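Local coordinates for protein iminosuccinate reductase (Paracoccus denitrificans, PDB 6RQA) that catalyses the NADH-dependent reduction of iminosuccinate to L-aspartate, regenerating the amino group donor for the first step of the beta-hydroxyaspartate cycle, at residues E41-V46 and A133-V138; K149-I154 and H171-V176; L225-H230 and E249-L254. All coordinates share one frame; numbering follows the deposited sequence.

Contact 1: residues E41-V46 and A133-V138; sequences EAIEAV and AAASAV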
loop_
_atom_site.group_PDB
_atom_site.type_symbol
_atom_site.label_atom_id
_atom_site.label_comp_id
_atom_site.label_asym_id
_atom_site.label_seq_id
_atom_site.Cartn_x
_atom_site.Cartn_y
_atom_site.Cartn_z
ATOM N N GLU A 41 -23.453 11.278 4.122
ATOM C CA GLU A 41 -24.086 10.006 4.459
ATOM C C GLU A 41 -23.081 8.861 4.437
ATOM O O GLU A 41 -23.174 7.931 5.247
ATOM C CB GLU A 41 -25.240 9.720 3.499
ATOM C CG GLU A 41 -26.367 10.737 3.552
ATOM C CD GLU A 41 -27.503 10.394 2.608
ATOM O OE1 GLU A 41 -28.588 11.000 2.736
ATOM O OE2 GLU A 41 -27.312 9.514 1.742
ATOM N N ALA A 42 -22.115 8.909 3.518
ATOM C CA ALA A 42 -21.117 7.846 3.445
ATOM C C ALA A 42 -20.192 7.879 4.655
ATOM O O ALA A 42 -19.924 6.842 5.274
ATOM C CB ALA A 42 -20.315 7.965 2.150
ATOM N N ILE A 43 -19.703 9.067 5.014
ATOM C CA ILE A 43 -18.735 9.177 6.100
ATOM C C ILE A 43 -19.407 8.946 7.448
ATOM O O ILE A 43 -18.818 8.343 8.354
ATOM C CB ILE A 43 -18.027 10.543 6.037
ATOM C CG1 ILE A 43 -17.277 10.685 4.710
ATOM C CG2 ILE A 43 -17.077 10.714 7.207
ATOM C CD1 ILE A 43 -16.410 9.496 4.366
ATOM N N GLU A 44 -20.646 9.417 7.605
ATOM C CA GLU A 44 -21.376 9.165 8.844
ATOM C C GLU A 44 -21.549 7.671 9.085
ATOM O O GLU A 44 -21.340 7.185 10.202
ATOM C CB GLU A 44 -22.735 9.864 8.805
ATOM C CG GLU A 44 -23.697 9.421 9.892
ATOM C CD GLU A 44 -25.012 10.172 9.843
ATOM O OE1 GLU A 44 -25.230 11.052 10.702
ATOM O OE2 GLU A 44 -25.824 9.888 8.937
ATOM N N ALA A 45 -21.914 6.923 8.041
ATOM C CA ALA A 45 -22.063 5.480 8.180
ATOM C C ALA A 45 -20.733 4.801 8.478
ATOM O O ALA A 45 -20.702 3.800 9.203
ATOM C CB ALA A 45 -22.686 4.892 6.914
ATOM N N VAL A 46 -19.631 5.326 7.941
ATOM C CA VAL A 46 -18.332 4.695 8.155
ATOM C C VAL A 46 -17.866 4.893 9.593
ATOM O O VAL A 46 -17.232 4.008 10.180
ATOM C CB VAL A 46 -17.306 5.219 7.132
ATOM C CG1 VAL A 46 -16.045 5.731 7.822
ATOM C CG2 VAL A 46 -16.951 4.119 6.148
ATOM N N ALA A 133 -14.148 17.222 4.597
ATOM C CA ALA A 133 -15.207 18.141 4.997
ATOM C C ALA A 133 -16.396 17.386 5.578
ATOM O O ALA A 133 -17.055 17.873 6.504
ATOM C CB ALA A 133 -15.635 18.993 3.804
ATOM N N ALA A 134 -16.685 16.196 5.049
ATOM C CA ALA A 134 -17.780 15.401 5.591
ATOM C C ALA A 134 -17.472 14.939 7.009
ATOM O O ALA A 134 -18.355 14.954 7.875
ATOM C CB ALA A 134 -18.061 14.207 4.681
ATOM N N ALA A 135 -16.225 14.535 7.266
ATOM C CA ALA A 135 -15.848 14.105 8.609
ATOM C C ALA A 135 -16.039 15.226 9.622
ATOM O O ALA A 135 -16.559 14.998 10.721
ATOM C CB ALA A 135 -14.400 13.612 8.618
ATOM N N SER A 136 -15.632 16.447 9.268
ATOM C CA SER A 136 -15.836 17.579 10.165
ATOM C C SER A 136 -17.319 17.870 10.363
ATOM O O SER A 136 -17.742 18.249 11.460
ATOM C CB SER A 136 -15.114 18.813 9.623
ATOM O OG SER A 136 -15.304 19.928 10.477
ATOM N N ALA A 137 -18.124 17.695 9.312
ATOM C CA ALA A 137 -19.556 17.951 9.430
ATOM C C ALA A 137 -20.242 16.921 10.319
ATOM O O ALA A 137 -21.211 17.253 11.012
ATOM C CB ALA A 137 -20.200 17.976 8.044
ATOM N N VAL A 138 -19.761 15.675 10.313
ATOM C CA VAL A 138 -20.332 14.656 11.190
ATOM C C VAL A 138 -20.096 15.021 12.650
ATOM O O VAL A 138 -21.001 14.912 13.486
ATOM C CB VAL A 138 -19.754 13.268 10.847
ATOM C CG1 VAL A 138 -20.183 12.242 11.884
ATOM C CG2 VAL A 138 -20.199 12.837 9.458
#
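Ile43 of helix 36-51 packs against Ala134 and Ala135 of helix 125-143, and its two branches divide the work. Its CB already lies close to the other helix, 3.9 Å from Ala134 CB. CG1 comes closer still, 3.6 Å from that same methyl. The other branch, CG2, stands anti to the backbone N, with chi1 of CG1 at -61°. It rests on the backbone of the alanine helix, 3.9 Å from Ala135 CA and equally near Ala135 N. Ala135 CB touches the same methyl more loosely. The tip, CD1, bends back from the alanines and leaves the touching to CG1 and CG2. One branched residue thus spans two neighbouring alanines, whose small side chains let it reach the helix backbone.

Val138 makes the reverse approach one turn further on. Its CG2 methyl reaches helix 36-51 alongside Glu44, 3.9 Å from Glu44 CA and 4.0 Å from Glu44 CB. The two CG2 methyls of Ile43 and Val138 come only loosely together, at 4.4 Å. The carboxylate of Glu44 takes no part in this apolar packing. Its OE1 turns to Tyr142 OH and Lys141 NZ, further along helix 125-143, so the polar end ties the same two helices together.

The axes of the two short segments approach to 8.8 Å and cross at -62°. The patch is small, with apolar side chains set against small side chains and backbone. Phe40 and Phe47 of helix 36-51 extend the packing on Val138 and Ala135. Gln318 of helix 316-333 touches both Ile43 and Ala135. Ala135 also lies about 6 Å from the bound NAD, between nearest atoms. This is a buried helix-helix crossing, with an alanine-rich helix packed beside the dinucleotide pocket.

Contact 2: residues K149-I154 and H171-V176; sequences KVLGMI and HRFEKV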
loop_
_atom_site.group_PDB
_atom_site.type_symbol
_atom_site.label_atom_id
_atom_site.label_comp_id
_atom_site.label_asym_id
_atom_site.label_seq_id
_atom_site.Cartn_x
_atom_site.Cartn_y
_atom_site.Cartn_z
ATOM N N LYS A 149 -24.729 29.419 16.407
ATOM C CA LYS A 149 -25.087 30.503 15.503
ATOM C C LYS A 149 -23.918 31.045 14.697
ATOM O O LYS A 149 -24.136 31.571 13.603
ATOM C CB LYS A 149 -25.721 31.659 16.289
ATOM C CG LYS A 149 -26.818 31.220 17.249
ATOM C CD LYS A 149 -27.175 32.321 18.238
ATOM C CE LYS A 149 -28.021 33.404 17.592
ATOM N NZ LYS A 149 -29.367 32.895 17.209
ATOM N N VAL A 150 -22.691 30.931 15.201
ATOM C CA VAL A 150 -21.517 31.519 14.567
ATOM C C VAL A 150 -20.499 30.420 14.302
ATOM O O VAL A 150 -20.118 29.682 15.218
ATOM C CB VAL A 150 -20.901 32.632 15.435
ATOM C CG1 VAL A 150 -19.617 33.145 14.801
ATOM C CG2 VAL A 150 -21.897 33.763 15.628
ATOM N N LEU A 151 -20.054 30.324 13.052
ATOM C CA LEU A 151 -19.041 29.365 12.639
ATOM C C LEU A 151 -17.696 30.069 12.516
ATOM O O LEU A 151 -17.592 31.109 11.859
ATOM C CB LEU A 151 -19.421 28.718 11.307
ATOM C CG LEU A 151 -18.379 27.804 10.660
ATOM C CD1 LEU A 151 -18.149 26.563 11.510
ATOM C CD2 LEU A 151 -18.803 27.424 9.250
ATOM N N GLY A 152 -16.672 29.501 13.148
ATOM C CA GLY A 152 -15.341 30.073 13.093
ATOM C C GLY A 152 -14.384 29.267 12.241
ATOM O O GLY A 152 -14.159 28.082 12.502
ATOM N N MET A 153 -13.812 29.899 11.219
ATOM C CA MET A 153 -12.897 29.243 10.292
ATOM C C MET A 153 -11.474 29.688 10.596
ATOM O O MET A 153 -11.153 30.876 10.478
ATOM C CB MET A 153 -13.256 29.566 8.841
ATOM C CG MET A 153 -14.613 29.051 8.402
ATOM S SD MET A 153 -14.711 27.251 8.404
ATOM C CE MET A 153 -13.411 26.837 7.242
ATOM N N ILE A 154 -10.628 28.740 10.984
ATOM C CA ILE A 154 -9.205 28.987 11.180
ATOM C C ILE A 154 -8.489 28.384 9.978
ATOM O O ILE A 154 -8.213 27.180 9.936
ATOM C CB ILE A 154 -8.695 28.404 12.499
ATOM C CG1 ILE A 154 -9.429 29.046 13.678
ATOM C CG2 ILE A 154 -7.189 28.629 12.626
ATOM C CD1 ILE A 154 -8.921 28.598 15.030
ATOM N N HIS A 171 -25.602 22.085 9.399
ATOM C CA HIS A 171 -26.054 22.965 10.466
ATOM C C HIS A 171 -26.337 24.345 9.895
ATOM O O HIS A 171 -25.608 24.825 9.021
ATOM C CB HIS A 171 -25.013 23.061 11.589
ATOM C CG HIS A 171 -25.460 23.882 12.758
ATOM N ND1 HIS A 171 -26.255 23.374 13.763
ATOM C CD2 HIS A 171 -25.224 25.175 13.082
ATOM C CE1 HIS A 171 -26.489 24.319 14.656
ATOM N NE2 HIS A 171 -25.874 25.422 14.267
ATOM N N ARG A 172 -27.395 24.979 10.393
ATOM C CA ARG A 172 -27.809 26.294 9.919
ATOM C C ARG A 172 -27.137 27.358 10.779
ATOM O O ARG A 172 -27.479 27.525 11.954
ATOM C CB ARG A 172 -29.330 26.423 9.959
ATOM C CG ARG A 172 -29.875 27.661 9.264
ATOM C CD ARG A 172 -30.272 28.735 10.262
ATOM N NE ARG A 172 -30.883 29.888 9.607
ATOM C CZ ARG A 172 -31.404 30.925 10.254
ATOM N NH1 ARG A 172 -31.939 31.932 9.575
ATOM N NH2 ARG A 172 -31.393 30.956 11.579
ATOM N N PHE A 173 -26.178 28.069 10.197
ATOM C CA PHE A 173 -25.466 29.136 10.883
ATOM C C PHE A 173 -26.033 30.494 10.484
ATOM O O PHE A 173 -26.739 30.633 9.482
ATOM C CB PHE A 173 -23.967 29.086 10.569
ATOM C CG PHE A 173 -23.255 27.907 11.172
ATOM C CD1 PHE A 173 -22.747 27.970 12.458
ATOM C CD2 PHE A 173 -23.084 26.739 10.447
ATOM C CE1 PHE A 173 -22.087 26.889 13.015
ATOM C CE2 PHE A 173 -22.426 25.654 10.998
ATOM C CZ PHE A 173 -21.927 25.731 12.284
ATOM N N GLU A 174 -25.710 31.505 11.292
ATOM C CA GLU A 174 -26.112 32.875 11.013
ATOM C C GLU A 174 -24.964 33.764 10.561
ATOM O O GLU A 174 -25.213 34.766 9.884
ATOM C CB GLU A 174 -26.762 33.506 12.252
ATOM C CG GLU A 174 -27.954 32.739 12.790
ATOM C CD GLU A 174 -28.515 33.356 14.056
ATOM O OE1 GLU A 174 -27.990 34.404 14.488
ATOM O OE2 GLU A 174 -29.478 32.794 14.617
ATOM N N LYS A 175 -23.726 33.423 10.909
ATOM C CA LYS A 175 -22.577 34.256 10.596
ATOM C C LYS A 175 -21.337 33.377 10.532
ATOM O O LYS A 175 -21.261 32.339 11.194
ATOM C CB LYS A 175 -22.402 35.370 11.638
ATOM C CG LYS A 175 -21.334 36.395 11.305
ATOM C CD LYS A 175 -21.200 37.425 12.415
ATOM C CE LYS A 175 -20.127 38.448 12.088
ATOM N NZ LYS A 175 -19.981 39.461 13.170
ATOM N N VAL A 176 -20.370 33.796 9.718
ATOM C CA VAL A 176 -19.087 33.114 9.596
ATOM C C VAL A 176 -17.986 34.128 9.863
ATOM O O VAL A 176 -17.898 35.149 9.172
ATOM C CB VAL A 176 -18.899 32.469 8.212
ATOM C CG1 VAL A 176 -17.556 31.754 8.141
ATOM C CG2 VAL A 176 -20.038 31.508 7.908
#
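Lys149 folds back through chi3 and chi4, 76° and 67°, while Glu174 stays extended beyond CG, and the two side chains run side by side in the same direction. Lys149 NZ meets Glu174 OE2 at 2.6 Å in a salt bridge. It comes from the syn side, 34° out of the carboxylate plane. The backbone carbonyl of Lys149 is gripped twice: Lys149 O accepts from Glu174 N at 2.8 Å and, in the longer bond, from Lys175 N at 3.3 Å. Leu151 N then bonds to Lys175 O at 3.0 Å, which sets the parallel register of the strands. With an alanine here instead of Glu174, the Lys149 ammonium would probably lose its carboxylate mate and its chain would be freer to turn.

Leu151 CB sits over one face of the Phe173 ring in a CH-pi contact, 3.7 Å from the ring centroid. His171 CD2 covers the opposite face, so the ring is held between the two. Val176 follows on the Leu151 side of the sheet, with its CG1 4.0 Å from Met153 CG. Met164 of helix 158-170 touches both Met153 and Val176, and Ala167 touches Leu151. Strand 150-154, helix 158-170 and strand 175-179 thus form a beta-alpha-beta unit of the parallel sheet, as in the Rossmann-type dinucleotide-binding domain of this family.

Contact 3: residues L225-H230 and E249-L254; sequences LLMNEH and ELDPAL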
loop_
_atom_site.group_PDB
_atom_site.type_symbol
_atom_site.label_atom_id
_atom_site.label_comp_id
_atom_site.label_asym_id
_atom_site.label_seq_id
_atom_site.Cartn_x
_atom_site.Cartn_y
_atom_site.Cartn_z
ATOM N N LEU A 225 -1.958 27.923 17.467
ATOM C CA LEU A 225 -2.630 29.129 17.003
ATOM C C LEU A 225 -3.745 29.527 17.961
ATOM O O LEU A 225 -3.663 30.566 18.624
ATOM C CB LEU A 225 -3.186 28.922 15.593
ATOM C CG LEU A 225 -2.184 28.467 14.532
ATOM C CD1 LEU A 225 -2.881 28.270 13.196
ATOM C CD2 LEU A 225 -1.047 29.466 14.405
ATOM N N LEU A 226 -4.793 28.710 18.037
ATOM C CA LEU A 226 -5.888 28.953 18.969
ATOM C C LEU A 226 -5.424 28.601 20.377
ATOM O O LEU A 226 -5.152 27.434 20.677
ATOM C CB LEU A 226 -7.112 28.136 18.565
ATOM C CG LEU A 226 -8.423 28.425 19.299
ATOM C CD1 LEU A 226 -8.853 29.869 19.087
ATOM C CD2 LEU A 226 -9.511 27.465 18.839
ATOM N N MET A 227 -5.322 29.608 21.238
ATOM C CA MET A 227 -4.786 29.423 22.576
ATOM C C MET A 227 -5.882 28.991 23.547
ATOM O O MET A 227 -7.074 28.996 23.231
ATOM C CB MET A 227 -4.112 30.704 23.062
ATOM C CG MET A 227 -2.957 31.149 22.183
ATOM S SD MET A 227 -1.770 29.821 21.902
ATOM C CE MET A 227 -1.222 29.493 23.574
ATOM N N ASN A 228 -5.455 28.613 24.754
ATOM C CA ASN A 228 -6.386 28.094 25.748
ATOM C C ASN A 228 -7.381 29.162 26.188
ATOM O O ASN A 228 -8.593 28.919 26.223
ATOM C CB ASN A 228 -5.617 27.548 26.950
ATOM C CG ASN A 228 -6.527 26.918 27.984
ATOM O OD1 ASN A 228 -7.570 26.356 27.648
ATOM N ND2 ASN A 228 -6.138 27.012 29.249
ATOM N N GLU A 229 -6.889 30.352 26.529
ATOM C CA GLU A 229 -7.765 31.419 26.994
ATOM C C GLU A 229 -8.525 32.104 25.866
ATOM O O GLU A 229 -9.375 32.958 26.147
ATOM C CB GLU A 229 -6.959 32.455 27.782
ATOM C CG GLU A 229 -6.459 31.956 29.131
ATOM C CD GLU A 229 -7.568 31.368 29.987
ATOM O OE1 GLU A 229 -7.777 30.136 29.935
ATOM O OE2 GLU A 229 -8.237 32.138 30.709
ATOM N N HIS A 230 -8.248 31.758 24.607
ATOM C CA HIS A 230 -9.037 32.294 23.503
ATOM C C HIS A 230 -10.456 31.739 23.526
ATOM O O HIS A 230 -11.430 32.486 23.376
ATOM C CB HIS A 230 -8.363 31.978 22.166
ATOM C CG HIS A 230 -7.182 32.846 21.859
ATOM N ND1 HIS A 230 -6.271 32.538 20.873
ATOM C CD2 HIS A 230 -6.769 34.015 22.401
ATOM C CE1 HIS A 230 -5.344 33.478 20.824
ATOM N NE2 HIS A 230 -5.623 34.386 21.740
ATOM N N GLU A 249 -1.845 22.873 15.746
ATOM C CA GLU A 249 -2.796 23.961 15.566
ATOM C C GLU A 249 -3.276 24.560 16.875
ATOM O O GLU A 249 -3.471 25.775 16.958
ATOM C CB GLU A 249 -4.014 23.478 14.763
ATOM C CG GLU A 249 -3.772 23.322 13.273
ATOM C CD GLU A 249 -5.040 22.976 12.515
ATOM O OE1 GLU A 249 -5.815 22.130 13.007
ATOM O OE2 GLU A 249 -5.267 23.559 11.433
ATOM N N LEU A 250 -3.464 23.743 17.905
ATOM C CA LEU A 250 -4.101 24.170 19.139
ATOM C C LEU A 250 -3.095 24.239 20.281
ATOM O O LEU A 250 -2.007 23.660 20.226
ATOM C CB LEU A 250 -5.247 23.224 19.515
ATOM C CG LEU A 250 -6.638 23.483 18.925
ATOM C CD1 LEU A 250 -6.611 23.554 17.407
ATOM C CD2 LEU A 250 -7.603 22.405 19.387
ATOM N N ASP A 251 -3.480 24.970 21.317
ATOM C CA ASP A 251 -2.715 24.985 22.554
ATOM C C ASP A 251 -2.943 23.670 23.293
ATOM O O ASP A 251 -4.098 23.295 23.531
ATOM C CB ASP A 251 -3.146 26.172 23.417
ATOM C CG ASP A 251 -2.300 26.338 24.666
ATOM O OD1 ASP A 251 -1.255 25.667 24.785
ATOM O OD2 ASP A 251 -2.682 27.151 25.534
ATOM N N PRO A 252 -1.885 22.933 23.646
ATOM C CA PRO A 252 -2.087 21.678 24.390
ATOM C C PRO A 252 -2.881 21.851 25.676
ATOM O O PRO A 252 -3.559 20.908 26.103
ATOM C CB PRO A 252 -0.653 21.208 24.667
ATOM C CG PRO A 252 0.142 21.781 23.542
ATOM C CD PRO A 252 -0.480 23.116 23.239
ATOM N N ALA A 253 -2.821 23.027 26.304
ATOM C CA ALA A 253 -3.648 23.275 27.481
ATOM C C ALA A 253 -5.128 23.308 27.114
ATOM O O ALA A 253 -5.974 22.827 27.877
ATOM C CB ALA A 253 -3.232 24.583 28.152
ATOM N N LEU A 254 -5.456 23.878 25.952
ATOM C CA LEU A 254 -6.836 23.853 25.475
ATOM C C LEU A 254 -7.279 22.431 25.155
ATOM O O LEU A 254 -8.422 22.052 25.433
ATOM C CB LEU A 254 -6.976 24.750 24.245
ATOM C CG LEU A 254 -8.286 24.673 23.459
ATOM C CD1 LEU A 254 -9.455 25.153 24.306
ATOM C CD2 LEU A 254 -8.178 25.477 22.173
#
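Leu226 pairs with Leu250 in a short parallel bridge, and Asp251 N donates to Leu226 O at 3.0 Å. One residue back, Leu225 N donates to Glu249 O at 2.7 Å from above the carbonyl plane, 44° out of it. The ladder is brief and weakly bonded, but the chains stay close beyond it as 249-254 enters a helix.

Asp251 carries the contact beyond the bridge. Its CG is anti to the backbone N, chi1 -174°, which sends the carboxylate toward the other segment. OD2 accepts from Asn228 N at 3.2 Å through its anti lone pair, in a bent bond of 136°. OD1 makes a weak capping bond with Ala253 N, placing Asp251 at the N-cap of helix 252-256. The Met227 chain crosses this group at about a right angle, with its CE methyl 3.4 Å from Asp251 OD2.

Asn228 lies against the first turn of the helix. Its OD1 is 3.4 Å from Leu254 CA, but bonds to Arg257 NH1 further along. Its ND2 approaches the Ala253 methyl at 3.9 Å. On the apolar side, Leu254 CD2 meets Leu226 CD2 at 4.1 Å, and Ile237 touches both leucines.

A single carboxylate thus serves two backbone N-H groups, one on each segment, the one to Ala253 weakly. The helix start would probably favour its charged form, and its bonds couple that start to the turn after strand 224-226.

In the fold
The three contacts follow one another along the chain, each closing before the next opens. Contacts 1 and 2 have centres about 18 Å apart and do not touch. Contact 1 packs helix 125-143, which leads into strand 150-154 of contact 2. Contact 2 lies in the eight-stranded parallel sheet, toward the edge formed by strand 200-202. Contact 3 is about 20 Å from it between centres, yet the two meet where Ile154 CD1 packs 4.0 Å from Leu226 CB. Contacts 1 and 3 are furthest apart, with centres at about 25 Å. Contacts 2 and 3 belong to the nucleotide-binding part; their nearest side chains lie about 9 and 5 Å from NAD. The three thus approach the cofactor from separate places.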